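Local coordinates for glyceraldehyde-3-phosphate dehydrogenase (Sulfolobus solfataricus, PDB 1B7G), which catalyses the phosphorylating oxidation of D-glyceraldehyde 3-phosphate in glycolysis, using NADP or NAD as cofactor with a marked preference for NADP, at residues L144-K156 / D235-V247. The protein carries 1 engineered substitution. Numbering follows the deposited sequence.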
loop_
_atom_site.group_PDB
_atom_site.type_symbol
_atom_site.label_atom_id
_atom_site.label_comp_id
_atom_site.label_asym_id
_atom_site.label_seq_id
_atom_site.Cartn_x
_atom_site.Cartn_y
_atom_site.Cartn_z
ATOM N N LEU A 144 -20.854 9.472 6.161
ATOM C CA LEU A 144 -21.850 10.098 7.070
ATOM C C LEU A 144 -23.203 9.351 6.989
ATOM O O LEU A 144 -23.825 9.080 8.001
ATOM C CB LEU A 144 -22.014 11.547 6.665
ATOM C CG LEU A 144 -20.999 12.615 7.130
ATOM C CD1 LEU A 144 -21.102 13.809 6.202
ATOM C CD2 LEU A 144 -21.286 13.036 8.570
ATOM N N LEU A 145 -23.664 8.999 5.783
ATOM C CA LEU A 145 -24.908 8.264 5.610
ATOM C C LEU A 145 -24.894 6.878 6.223
ATOM O O LEU A 145 -25.860 6.534 6.922
ATOM C CB LEU A 145 -25.297 8.165 4.121
ATOM C CG LEU A 145 -25.735 9.536 3.567
ATOM C CD1 LEU A 145 -25.800 9.505 2.052
ATOM C CD2 LEU A 145 -27.052 9.922 4.242
ATOM N N ARG A 146 -23.816 6.112 6.075
ATOM C CA ARG A 146 -23.766 4.797 6.687
ATOM C C ARG A 146 -23.879 4.935 8.215
ATOM O O ARG A 146 -24.477 4.087 8.840
ATOM C CB ARG A 146 -22.514 3.993 6.385
ATOM C CG ARG A 146 -22.317 3.743 4.862
ATOM C CD ARG A 146 -21.143 2.720 4.806
ATOM N NE ARG A 146 -20.845 2.415 3.400
ATOM C CZ ARG A 146 -19.621 2.071 2.982
ATOM N NH1 ARG A 146 -18.626 1.916 3.859
ATOM N NH2 ARG A 146 -19.457 1.843 1.690
ATOM N N THR A 147 -23.150 5.920 8.764
ATOM C CA THR A 147 -23.183 6.093 10.223
ATOM C C THR A 147 -24.571 6.562 10.668
ATOM O O THR A 147 -25.094 5.942 11.582
ATOM C CB THR A 147 -22.098 7.124 10.648
ATOM O OG1 THR A 147 -20.840 6.682 10.102
ATOM C CG2 THR A 147 -22.055 7.276 12.140
ATOM N N ILE A 148 -25.171 7.524 10.018
ATOM C CA ILE A 148 -26.497 8.045 10.380
ATOM C C ILE A 148 -27.615 7.014 10.178
ATOM O O ILE A 148 -28.434 6.778 11.084
ATOM C CB ILE A 148 -26.841 9.304 9.569
ATOM C CG1 ILE A 148 -25.900 10.493 9.767
ATOM C CG2 ILE A 148 -28.279 9.731 9.909
ATOM C CD1 ILE A 148 -26.070 11.568 8.700
ATOM N N CYS A 149 -27.667 6.330 9.038
ATOM C CA CYS A 149 -28.736 5.300 8.856
ATOM C C CYS A 149 -28.572 4.125 9.779
ATOM O O CYS A 149 -29.561 3.700 10.424
ATOM C CB CYS A 149 -28.882 4.913 7.400
ATOM S SG CYS A 149 -29.303 6.249 6.309
ATOM N N THR A 150 -27.352 3.761 10.191
ATOM C CA THR A 150 -27.157 2.751 11.209
ATOM C C THR A 150 -27.549 3.229 12.612
ATOM O O THR A 150 -28.226 2.457 13.333
ATOM C CB THR A 150 -25.696 2.245 11.275
ATOM O OG1 THR A 150 -25.345 1.783 9.961
ATOM C CG2 THR A 150 -25.497 1.177 12.322
ATOM N N VAL A 151 -27.144 4.413 13.053
ATOM C CA VAL A 151 -27.444 4.897 14.401
ATOM C C VAL A 151 -28.946 5.077 14.611
ATOM O O VAL A 151 -29.470 4.862 15.708
ATOM C CB VAL A 151 -26.700 6.191 14.758
ATOM C CG1 VAL A 151 -27.230 6.865 16.012
ATOM C CG2 VAL A 151 -25.181 5.874 14.995
ATOM N N ASN A 152 -29.635 5.482 13.570
ATOM C CA ASN A 152 -31.039 5.711 13.413
ATOM C C ASN A 152 -31.855 4.495 13.791
ATOM O O ASN A 152 -32.934 4.646 14.339
ATOM C CB ASN A 152 -31.371 6.207 11.992
ATOM C CG ASN A 152 -32.719 6.873 11.857
ATOM O OD1 ASN A 152 -33.001 8.003 12.298
ATOM N ND2 ASN A 152 -33.629 6.168 11.177
ATOM N N LYS A 153 -31.302 3.290 13.698
ATOM C CA LYS A 153 -31.959 2.095 14.189
ATOM C C LYS A 153 -32.070 2.068 15.709
ATOM O O LYS A 153 -32.912 1.350 16.281
ATOM C CB LYS A 153 -31.189 0.864 13.729
ATOM C CG LYS A 153 -31.180 0.653 12.226
ATOM C CD LYS A 153 -30.492 -0.680 11.866
ATOM C CE LYS A 153 -30.190 -0.723 10.375
ATOM N NZ LYS A 153 -30.118 -2.095 9.814
ATOM N N VAL A 154 -31.189 2.749 16.415
ATOM C CA VAL A 154 -31.225 2.763 17.875
ATOM C C VAL A 154 -32.195 3.848 18.336
ATOM O O VAL A 154 -33.016 3.579 19.218
ATOM C CB VAL A 154 -29.840 2.958 18.486
ATOM C CG1 VAL A 154 -29.918 3.114 19.994
ATOM C CG2 VAL A 154 -28.954 1.787 18.099
ATOM N N SER A 155 -32.166 4.991 17.659
ATOM C CA SER A 155 -33.071 6.087 17.954
ATOM C C SER A 155 -32.988 7.104 16.829
ATOM O O SER A 155 -31.908 7.341 16.260
ATOM C CB SER A 155 -32.780 6.772 19.286
ATOM O OG SER A 155 -33.495 7.988 19.378
ATOM N N LYS A 156 -34.134 7.677 16.482
ATOM C CA LYS A 156 -34.174 8.567 15.334
ATOM C C LYS A 156 -33.119 9.677 15.421
ATOM O O LYS A 156 -33.073 10.384 16.432
ATOM C CB LYS A 156 -35.554 9.226 15.251
ATOM C CG LYS A 156 -35.775 9.842 13.880
ATOM C CD LYS A 156 -37.131 10.509 13.779
ATOM C CE LYS A 156 -37.166 11.462 12.589
ATOM N NZ LYS A 156 -36.692 10.822 11.340
ATOM N N ASP A 235 -26.169 0.126 23.413
ATOM C CA ASP A 235 -26.991 -0.040 22.206
ATOM C C ASP A 235 -26.378 0.609 20.975
ATOM O O ASP A 235 -26.436 0.015 19.886
ATOM C CB ASP A 235 -28.411 0.481 22.480
ATOM C CG ASP A 235 -29.083 -0.485 23.474
ATOM O OD1 ASP A 235 -28.615 -1.649 23.567
ATOM O OD2 ASP A 235 -30.043 -0.070 24.130
ATOM N N ILE A 236 -25.707 1.748 21.141
ATOM C CA ILE A 236 -25.040 2.393 19.991
ATOM C C ILE A 236 -23.869 1.537 19.524
ATOM O O ILE A 236 -23.603 1.292 18.359
ATOM C CB ILE A 236 -24.473 3.756 20.452
ATOM C CG1 ILE A 236 -25.628 4.689 20.836
ATOM C CG2 ILE A 236 -23.582 4.392 19.406
ATOM C CD1 ILE A 236 -26.675 4.835 19.751
ATOM N N LEU A 237 -23.135 1.058 20.523
ATOM C CA LEU A 237 -21.958 0.254 20.336
ATOM C C LEU A 237 -22.339 -1.060 19.679
ATOM O O LEU A 237 -21.690 -1.519 18.740
ATOM C CB LEU A 237 -21.251 -0.005 21.685
ATOM C CG LEU A 237 -20.002 -0.899 21.600
ATOM C CD1 LEU A 237 -18.985 -0.288 20.645
ATOM C CD2 LEU A 237 -19.371 -1.123 22.967
ATOM N N SER A 238 -23.460 -1.637 20.163
ATOM C CA SER A 238 -23.880 -2.911 19.549
ATOM C C SER A 238 -24.282 -2.742 18.118
ATOM O O SER A 238 -23.893 -3.605 17.289
ATOM C CB SER A 238 -24.956 -3.578 20.418
ATOM O OG SER A 238 -25.805 -4.359 19.609
ATOM N N VAL A 239 -24.937 -1.660 17.658
ATOM C CA VAL A 239 -25.224 -1.614 16.228
ATOM C C VAL A 239 -23.929 -1.333 15.461
ATOM O O VAL A 239 -23.704 -1.860 14.373
ATOM C CB VAL A 239 -26.272 -0.635 15.712
ATOM C CG1 VAL A 239 -27.684 -1.086 16.032
ATOM C CG2 VAL A 239 -26.062 0.795 16.198
ATOM N N LEU A 240 -23.093 -0.464 16.029
ATOM C CA LEU A 240 -21.860 -0.091 15.312
ATOM C C LEU A 240 -20.946 -1.281 15.159
ATOM O O LEU A 240 -20.204 -1.356 14.186
ATOM C CB LEU A 240 -21.166 1.105 16.015
ATOM C CG LEU A 240 -21.915 2.415 15.940
ATOM C CD1 LEU A 240 -21.161 3.575 16.628
ATOM C CD2 LEU A 240 -22.248 2.815 14.509
ATOM N N GLU A 241 -20.991 -2.244 16.073
ATOM C CA GLU A 241 -20.204 -3.443 16.043
ATOM C C GLU A 241 -20.754 -4.563 15.175
ATOM O O GLU A 241 -20.050 -5.537 14.928
ATOM C CB GLU A 241 -20.045 -3.995 17.486
ATOM C CG GLU A 241 -18.851 -4.918 17.637
ATOM C CD GLU A 241 -18.591 -5.302 19.090
ATOM O OE1 GLU A 241 -19.088 -4.574 19.978
ATOM O OE2 GLU A 241 -17.877 -6.316 19.322
ATOM N N ASN A 242 -21.942 -4.416 14.602
ATOM C CA ASN A 242 -22.605 -5.468 13.841
ATOM C C ASN A 242 -23.191 -5.002 12.535
ATOM O O ASN A 242 -24.304 -5.384 12.122
ATOM C CB ASN A 242 -23.756 -6.012 14.737
ATOM C CG ASN A 242 -23.159 -6.907 15.806
ATOM O OD1 ASN A 242 -22.737 -8.005 15.434
ATOM N ND2 ASN A 242 -23.053 -6.423 17.046
ATOM N N THR A 243 -22.470 -4.140 11.822
ATOM C CA THR A 243 -22.995 -3.624 10.548
ATOM C C THR A 243 -21.911 -3.668 9.503
ATOM O O THR A 243 -20.904 -2.902 9.576
ATOM C CB THR A 243 -23.481 -2.163 10.704
ATOM O OG1 THR A 243 -24.400 -2.038 11.780
ATOM C CG2 THR A 243 -24.075 -1.593 9.439
ATOM N N PRO A 244 -22.029 -4.501 8.491
ATOM C CA PRO A 244 -21.123 -4.449 7.369
ATOM C C PRO A 244 -21.020 -3.054 6.753
ATOM O O PRO A 244 -21.985 -2.461 6.372
ATOM C CB PRO A 244 -21.689 -5.448 6.374
ATOM C CG PRO A 244 -22.496 -6.389 7.209
ATOM C CD PRO A 244 -23.088 -5.514 8.298
ATOM N N ARG A 245 -19.745 -2.690 6.483
ATOM C CA ARG A 245 -19.414 -1.423 5.877
ATOM C C ARG A 245 -19.007 -0.363 6.931
ATOM O O ARG A 245 -18.582 0.717 6.607
ATOM C CB ARG A 245 -20.396 -0.923 4.844
ATOM C CG ARG A 245 -20.357 -1.776 3.583
ATOM C CD ARG A 245 -21.262 -1.272 2.466
ATOM N NE ARG A 245 -21.589 -2.451 1.616
ATOM C CZ ARG A 245 -22.312 -2.361 0.516
ATOM N NH1 ARG A 245 -22.736 -1.187 0.079
ATOM N NH2 ARG A 245 -22.591 -3.476 -0.164
ATOM N N ILE A 246 -19.047 -0.832 8.158
ATOM C CA ILE A 246 -18.615 -0.079 9.330
ATOM C C ILE A 246 -17.722 -1.010 10.136
ATOM O O ILE A 246 -18.114 -2.156 10.416
ATOM C CB ILE A 246 -19.750 0.418 10.219
ATOM C CG1 ILE A 246 -20.600 1.487 9.521
ATOM C CG2 ILE A 246 -19.201 0.999 11.539
ATOM C CD1 ILE A 246 -21.868 1.882 10.297
ATOM N N VAL A 247 -16.521 -0.585 10.483
ATOM C CA VAL A 247 -15.684 -1.408 11.368
ATOM C C VAL A 247 -15.319 -0.566 12.613
ATOM O O VAL A 247 -15.358 0.662 12.554
ATOM C CB VAL A 247 -14.415 -1.950 10.725
ATOM C CG1 VAL A 247 -14.736 -3.036 9.697
ATOM C CG2 VAL A 247 -13.558 -0.863 10.079
HETATM O O HOH W 1 -27.236 -2.226 10.992
#
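Arg146 makes the one direct hydrogen bond between the segments: its NH1 donates to a lone pair of Arg245 O at 3.0 Å. The bond is bent at the hydrogen (132°), the oxygen tilted from the guanidinium plane, and NH1 also reaches Pro276 O. CB of Arg245 sits over one face of that guanidinium, near its rim. The two arginine side chains run roughly perpendicular, and Glu307 bridges both charges, which probably offsets their closeness; Asp310 takes a second nitrogen of Arg245. A leucine in place of Arg146 would probably leave Arg245 O and Pro276 O without this donor and Glu307 with one positive partner fewer.

The hydroxyls look inward to their own segments. Thr150 OG1 turns back on Arg146 O at 2.7 Å; Thr243 OG1 donates to Val239 O from one face of the carbonyl, Asn242 N from the other. Thr150 OG1 lies beside the backbone N (chi1 -55°), which puts CG2 anti to it, 3.4 Å from Thr243 OG1 and packed on Val239. CD1 of Ile246 meets Thr150 OG1 tip to tip at 3.5 Å. A water links Thr243 OG1 to Lys153 NZ.

The rest is apolar. Val154 spreads its two methyls, CG1 to Ile236 CD1 and CG2 to Val239 CG2 (3.6 Å), while Val151 touches Ile236 and Leu240 more loosely.

The axes of 144-152 and 235-241 come within 9.5 Å at 126°; both helices lie on the mixed sheet of the C-terminal domain, Val151 against strand 219-227 and Leu240 against strand 278-288. Chemically, an apolar seam between helix 139-152 with the loop after it and helix 233-241 ends in a buried, charge-compensated arginine pair, which ties the catalytic-cysteine helix to the turn entering strand 246-249.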